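Local coordinates for protein probable chitinase (Chromobacterium violaceum, PDB 5JH8) that probably binds and hydrolyses chitin, as a glycoside hydrolase family 18 member with a TIM-barrel catalytic domain, at residues A[82-96]-A[119-133]. Residues are numbered along the deposited sequence; the frame is centred on the assembly and turned at random.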
loop_
_atom_site.group_PDB
_atom_site.type_symbol
_atom_site.label_atom_id
_atom_site.label_comp_id
_atom_site.label_asym_id
_atom_site.label_seq_id
_atom_site.Cartn_x
_atom_site.Cartn_y
_atom_site.Cartn_z
ATOM N N HIS A 82 -3.544 -18.531 6.828
ATOM C CA HIS A 82 -3.998 -19.885 6.535
ATOM C C HIS A 82 -5.292 -20.217 7.283
ATOM O O HIS A 82 -6.251 -20.725 6.696
ATOM C CB HIS A 82 -2.913 -20.886 6.910
ATOM C CG HIS A 82 -3.369 -22.301 6.790
ATOM N ND1 HIS A 82 -3.483 -22.936 5.576
ATOM C CD2 HIS A 82 -3.797 -23.185 7.719
ATOM C CE1 HIS A 82 -3.930 -24.164 5.763
ATOM N NE2 HIS A 82 -4.135 -24.339 7.057
ATOM N N ALA A 83 -5.324 -19.931 8.584
ATOM C CA ALA A 83 -6.492 -20.252 9.404
ATOM C C ALA A 83 -7.729 -19.491 8.930
ATOM O O ALA A 83 -8.794 -20.080 8.746
ATOM C CB ALA A 83 -6.183 -19.945 10.870
ATOM N N VAL A 84 -7.601 -18.179 8.710
ATOM C CA VAL A 84 -8.723 -17.364 8.246
ATOM C C VAL A 84 -9.230 -17.865 6.904
ATOM O O VAL A 84 -10.430 -17.793 6.615
ATOM C CB VAL A 84 -8.251 -15.894 8.182
ATOM C CG1 VAL A 84 -9.177 -15.031 7.325
ATOM C CG2 VAL A 84 -8.107 -15.350 9.590
ATOM N N SER A 85 -8.330 -18.356 6.055
ATOM C CA SER A 85 -8.720 -18.813 4.733
ATOM C C SER A 85 -9.275 -20.227 4.734
ATOM O O SER A 85 -9.782 -20.674 3.701
ATOM C CB SER A 85 -7.529 -18.756 3.781
ATOM O OG SER A 85 -7.046 -17.438 3.618
ATOM N N THR A 86 -9.178 -20.945 5.849
ATOM C CA THR A 86 -9.644 -22.326 5.890
ATOM C C THR A 86 -10.577 -22.529 7.083
ATOM O O THR A 86 -11.783 -22.274 6.991
ATOM C CB THR A 86 -8.464 -23.319 5.894
ATOM O OG1 THR A 86 -7.645 -23.109 7.045
ATOM C CG2 THR A 86 -7.616 -23.177 4.652
ATOM N N SER A 87 -10.018 -22.947 8.219
ATOM C CA SER A 87 -10.839 -23.398 9.339
ATOM C C SER A 87 -11.701 -22.293 9.931
ATOM O O SER A 87 -12.795 -22.573 10.435
ATOM C CB SER A 87 -9.944 -24.011 10.419
ATOM O OG SER A 87 -8.934 -23.108 10.839
ATOM N N ALA A 88 -11.233 -21.047 9.906
ATOM C CA ALA A 88 -11.960 -19.931 10.499
ATOM C C ALA A 88 -12.603 -19.044 9.444
ATOM O O ALA A 88 -12.970 -17.900 9.738
ATOM C CB ALA A 88 -11.056 -19.106 11.416
ATOM N N GLN A 89 -12.775 -19.565 8.227
ATOM C CA GLN A 89 -13.272 -18.719 7.152
ATOM C C GLN A 89 -14.662 -18.189 7.451
ATOM O O GLN A 89 -14.940 -17.012 7.218
ATOM C CB GLN A 89 -13.256 -19.472 5.829
ATOM C CG GLN A 89 -13.381 -18.574 4.629
ATOM C CD GLN A 89 -13.585 -19.349 3.346
ATOM O OE1 GLN A 89 -14.714 -19.671 2.979
ATOM N NE2 GLN A 89 -12.488 -19.669 2.660
ATOM N N SER A 90 -15.568 -19.037 7.938
ATOM C CA SER A 90 -16.940 -18.563 8.102
ATOM C C SER A 90 -17.021 -17.483 9.179
ATOM O O SER A 90 -17.794 -16.524 9.059
ATOM C CB SER A 90 -17.885 -19.724 8.411
ATOM O OG SER A 90 -17.461 -20.429 9.552
ATOM N N GLN A 91 -16.259 -17.654 10.257
ATOM C CA GLN A 91 -16.200 -16.640 11.298
ATOM C C GLN A 91 -15.575 -15.358 10.772
ATOM O O GLN A 91 -16.100 -14.264 10.994
ATOM C CB GLN A 91 -15.398 -17.187 12.482
ATOM C CG GLN A 91 -16.046 -18.355 13.189
ATOM C CD GLN A 91 -15.656 -19.704 12.623
ATOM O OE1 GLN A 91 -15.106 -19.820 11.533
ATOM N NE2 GLN A 91 -15.955 -20.743 13.375
ATOM N N ALA A 92 -14.446 -15.476 10.072
ATOM C CA ALA A 92 -13.749 -14.292 9.594
ATOM C C ALA A 92 -14.607 -13.492 8.636
ATOM O O ALA A 92 -14.627 -12.265 8.714
ATOM C CB ALA A 92 -12.444 -14.696 8.915
ATOM N N VAL A 93 -15.286 -14.159 7.700
ATOM C CA VAL A 93 -16.092 -13.442 6.715
ATOM C C VAL A 93 -17.217 -12.697 7.414
ATOM O O VAL A 93 -17.406 -11.493 7.223
ATOM C CB VAL A 93 -16.625 -14.407 5.643
ATOM C CG1 VAL A 93 -17.680 -13.729 4.800
ATOM C CG2 VAL A 93 -15.497 -14.898 4.761
ATOM N N ALA A 94 -17.973 -13.403 8.264
ATOM C CA ALA A 94 -19.083 -12.744 8.946
ATOM C C ALA A 94 -18.590 -11.604 9.821
ATOM O O ALA A 94 -19.231 -10.546 9.909
ATOM C CB ALA A 94 -19.867 -13.740 9.798
ATOM N N ASN A 95 -17.469 -11.822 10.511
ATOM C CA ASN A 95 -16.954 -10.812 11.427
ATOM C C ASN A 95 -16.431 -9.592 10.680
ATOM O O ASN A 95 -16.542 -8.479 11.183
ATOM C CB ASN A 95 -15.879 -11.407 12.335
ATOM C CG ASN A 95 -16.457 -12.355 13.374
ATOM O OD1 ASN A 95 -17.663 -12.324 13.629
ATOM N ND2 ASN A 95 -15.614 -13.191 13.970
ATOM N N LEU A 96 -15.832 -9.786 9.510
ATOM C CA LEU A 96 -15.368 -8.643 8.740
ATOM C C LEU A 96 -16.543 -7.811 8.246
ATOM O O LEU A 96 -16.486 -6.573 8.233
ATOM C CB LEU A 96 -14.493 -9.105 7.575
ATOM C CG LEU A 96 -13.086 -9.520 8.025
ATOM C CD1 LEU A 96 -12.377 -10.365 6.957
ATOM C CD2 LEU A 96 -12.237 -8.317 8.412
ATOM N N ASP A 119 -1.003 -21.611 0.219
ATOM C CA ASP A 119 -2.335 -21.082 0.480
ATOM C C ASP A 119 -2.901 -20.284 -0.682
ATOM O O ASP A 119 -3.930 -19.636 -0.512
ATOM C CB ASP A 119 -2.323 -20.227 1.742
ATOM C CG ASP A 119 -2.313 -21.065 2.996
ATOM O OD1 ASP A 119 -3.070 -22.062 3.035
ATOM O OD2 ASP A 119 -1.545 -20.749 3.931
ATOM N N ARG A 120 -2.299 -20.375 -1.870
ATOM C CA ARG A 120 -2.770 -19.613 -3.024
ATOM C C ARG A 120 -4.271 -19.782 -3.236
ATOM O O ARG A 120 -5.033 -18.806 -3.274
ATOM C CB ARG A 120 -2.006 -20.028 -4.282
ATOM C CG ARG A 120 -2.482 -19.349 -5.565
ATOM C CD ARG A 120 -1.750 -19.938 -6.745
ATOM N NE ARG A 120 -2.079 -19.385 -8.048
ATOM C CZ ARG A 120 -1.448 -18.355 -8.611
ATOM N NH1 ARG A 120 -0.487 -17.726 -7.965
ATOM N NH2 ARG A 120 -1.776 -17.948 -9.827
ATOM N N ASN A 121 -4.717 -21.027 -3.371
ATOM C CA ASN A 121 -6.126 -21.261 -3.670
ATOM C C ASN A 121 -7.016 -21.040 -2.449
ATOM O O ASN A 121 -8.160 -20.595 -2.589
ATOM C CB ASN A 121 -6.336 -22.653 -4.252
ATOM C CG ASN A 121 -5.722 -22.811 -5.632
ATOM O OD1 ASN A 121 -5.403 -21.829 -6.311
ATOM N ND2 ASN A 121 -5.554 -24.061 -6.058
ATOM N N ASN A 122 -6.519 -21.330 -1.246
ATOM C CA ASN A 122 -7.283 -21.048 -0.033
ATOM C C ASN A 122 -7.563 -19.563 0.088
ATOM O O ASN A 122 -8.682 -19.152 0.395
ATOM C CB ASN A 122 -6.503 -21.513 1.197
ATOM C CG ASN A 122 -6.400 -23.014 1.299
ATOM O OD1 ASN A 122 -7.280 -23.748 0.838
ATOM N ND2 ASN A 122 -5.330 -23.488 1.935
ATOM N N PHE A 123 -6.544 -18.736 -0.137
ATOM C CA PHE A 123 -6.702 -17.292 -0.012
ATOM C C PHE A 123 -7.646 -16.756 -1.090
ATOM O O PHE A 123 -8.514 -15.918 -0.809
ATOM C CB PHE A 123 -5.323 -16.626 -0.055
ATOM C CG PHE A 123 -5.375 -15.137 0.170
ATOM C CD1 PHE A 123 -5.953 -14.607 1.314
ATOM C CD2 PHE A 123 -4.867 -14.265 -0.772
ATOM C CE1 PHE A 123 -6.013 -13.225 1.499
ATOM C CE2 PHE A 123 -4.911 -12.880 -0.579
ATOM C CZ PHE A 123 -5.488 -12.366 0.552
ATOM N N SER A 124 -7.508 -17.240 -2.327
ATOM C CA SER A 124 -8.426 -16.826 -3.380
ATOM C C SER A 124 -9.856 -17.140 -2.987
ATOM O O SER A 124 -10.762 -16.330 -3.213
ATOM C CB SER A 124 -8.090 -17.556 -4.674
ATOM O OG SER A 124 -6.824 -17.142 -5.128
ATOM N N HIS A 125 -10.074 -18.329 -2.413
ATOM C CA HIS A 125 -11.418 -18.732 -2.029
ATOM C C HIS A 125 -11.958 -17.848 -0.915
ATOM O O HIS A 125 -13.107 -17.397 -0.973
ATOM C CB HIS A 125 -11.441 -20.207 -1.625
ATOM C CG HIS A 125 -12.808 -20.698 -1.277
ATOM N ND1 HIS A 125 -13.183 -20.957 0.020
ATOM C CD2 HIS A 125 -13.905 -20.920 -2.038
ATOM C CE1 HIS A 125 -14.442 -21.352 0.044
ATOM N NE2 HIS A 125 -14.903 -21.343 -1.193
ATOM N N PHE A 126 -11.127 -17.557 0.088
ATOM C CA PHE A 126 -11.529 -16.642 1.156
ATOM C C PHE A 126 -11.972 -15.304 0.589
ATOM O O PHE A 126 -13.017 -14.771 0.977
ATOM C CB PHE A 126 -10.368 -16.471 2.136
ATOM C CG PHE A 126 -10.512 -15.300 3.088
ATOM C CD1 PHE A 126 -11.537 -15.238 4.012
ATOM C CD2 PHE A 126 -9.599 -14.252 3.062
ATOM C CE1 PHE A 126 -11.642 -14.150 4.870
ATOM C CE2 PHE A 126 -9.709 -13.183 3.918
ATOM C CZ PHE A 126 -10.722 -13.130 4.818
ATOM N N ILE A 127 -11.192 -14.749 -0.339
ATOM C CA ILE A 127 -11.517 -13.461 -0.937
ATOM C C ILE A 127 -12.786 -13.550 -1.783
ATOM O O ILE A 127 -13.597 -12.620 -1.786
ATOM C CB ILE A 127 -10.286 -12.941 -1.705
ATOM C CG1 ILE A 127 -9.161 -12.591 -0.712
ATOM C CG2 ILE A 127 -10.647 -11.762 -2.588
ATOM C CD1 ILE A 127 -9.527 -11.594 0.376
ATOM N N GLN A 128 -13.003 -14.662 -2.482
ATOM C CA GLN A 128 -14.257 -14.849 -3.214
ATOM C C GLN A 128 -15.463 -14.802 -2.280
ATOM O O GLN A 128 -16.465 -14.116 -2.550
ATOM C CB GLN A 128 -14.221 -16.194 -3.941
ATOM C CG GLN A 128 -13.289 -16.226 -5.133
ATOM C CD GLN A 128 -13.013 -17.640 -5.644
ATOM O OE1 GLN A 128 -13.342 -18.631 -4.991
ATOM N NE2 GLN A 128 -12.381 -17.729 -6.803
ATOM N N VAL A 129 -15.398 -15.563 -1.191
ATOM C CA VAL A 129 -16.506 -15.626 -0.247
ATOM C C VAL A 129 -16.707 -14.276 0.426
ATOM O O VAL A 129 -17.836 -13.806 0.577
ATOM C CB VAL A 129 -16.261 -16.758 0.772
ATOM C CG1 VAL A 129 -17.320 -16.763 1.867
ATOM C CG2 VAL A 129 -16.202 -18.099 0.073
ATOM N N LEU A 130 -15.612 -13.634 0.824
ATOM C CA LEU A 130 -15.686 -12.346 1.490
ATOM C C LEU A 130 -16.266 -11.290 0.566
ATOM O O LEU A 130 -17.119 -10.489 0.975
ATOM C CB LEU A 130 -14.294 -11.944 1.978
ATOM C CG LEU A 130 -14.213 -10.585 2.665
ATOM C CD1 LEU A 130 -15.074 -10.511 3.902
ATOM C CD2 LEU A 130 -12.764 -10.223 2.956
ATOM N N GLY A 131 -15.822 -11.270 -0.692
ATOM C CA GLY A 131 -16.361 -10.302 -1.634
ATOM C C GLY A 131 -17.861 -10.450 -1.819
ATOM O O GLY A 131 -18.612 -9.470 -1.801
ATOM N N ARG A 132 -18.336 -11.686 -1.961
ATOM C CA ARG A 132 -19.769 -11.892 -2.106
ATOM C C ARG A 132 -20.518 -11.438 -0.857
ATOM O O ARG A 132 -21.581 -10.820 -0.955
ATOM C CB ARG A 132 -20.060 -13.355 -2.425
ATOM C CG ARG A 132 -19.764 -13.766 -3.867
ATOM C CD ARG A 132 -20.313 -15.150 -4.191
ATOM N NE ARG A 132 -19.594 -16.219 -3.504
ATOM C CZ ARG A 132 -18.498 -16.816 -3.970
ATOM N NH1 ARG A 132 -17.963 -16.458 -5.133
ATOM N NH2 ARG A 132 -17.929 -17.774 -3.262
ATOM N N ALA A 133 -19.970 -11.716 0.325
ATOM C CA ALA A 133 -20.640 -11.346 1.568
ATOM C C ALA A 133 -20.701 -9.832 1.737
ATOM O O ALA A 133 -21.733 -9.292 2.154
ATOM C CB ALA A 133 -19.955 -12.011 2.757
#
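Phe-126 drives its ring from helix 120-135 into the bend between helices 78-85 and 89-96, where Val-84, Ser-85, Gln-89 and Ala-92 surround it as a knob in a hole. With CG anti to the backbone N (chi1 165°), the ring reaches across to Val-84, whose CG1 lies over one face, 3.8 Å from the ring centroid, in a CH-pi contact. Gln-89 CG and Leu-96 CD1 meet the same ring at its edge.

Further along, Val-93 returns the interlock, lodging among Phe-126, Val-129, Leu-130 and Ala-133. Its two branches divide the work: CG1 packs 3.5 Å from Ala-133 CB, while CG2 fits between Val-129 CG1 and Phe-126 CE1. Leu-96 adds its CB against Leu-130 CD1.

Polar groups fringe this apolar seam. Gln-89, extended along its chain, passes the Phe-126 ring and donates from NE2 to His-125 ND1 (3.0 Å, 164° at the hydrogen); the acceptor lies in the amide plane, whereas the donor is tilted from the imidazole plane. NE2 also makes a weak bond to Ser-85 O. At the other end, His-82 ND1 gives a nearly straight bond to the syn side of Asp-119 OD1 (2.7 Å), and Asn-122 ND2 takes the anti lone pair of that oxygen (2.9 Å). Two donors thus grip OD1, which would probably favour the ionised carboxylate. Ser-85 OG, bonded to Ala-81 O, sits at the edge of the Phe-123 ring.

The axes of 89-96 and 120-133 come within 9.5 Å, their directions 36° apart, as neighbouring outer helices of the TIM barrel. On the barrel side Val-84 and Ala-92 rest on Ile-35 of strand 27-35 and Leu-130 on Val-110 of strand 107-111, while Phe-123 packs on Leu-166 of helix 163-169, the next helix.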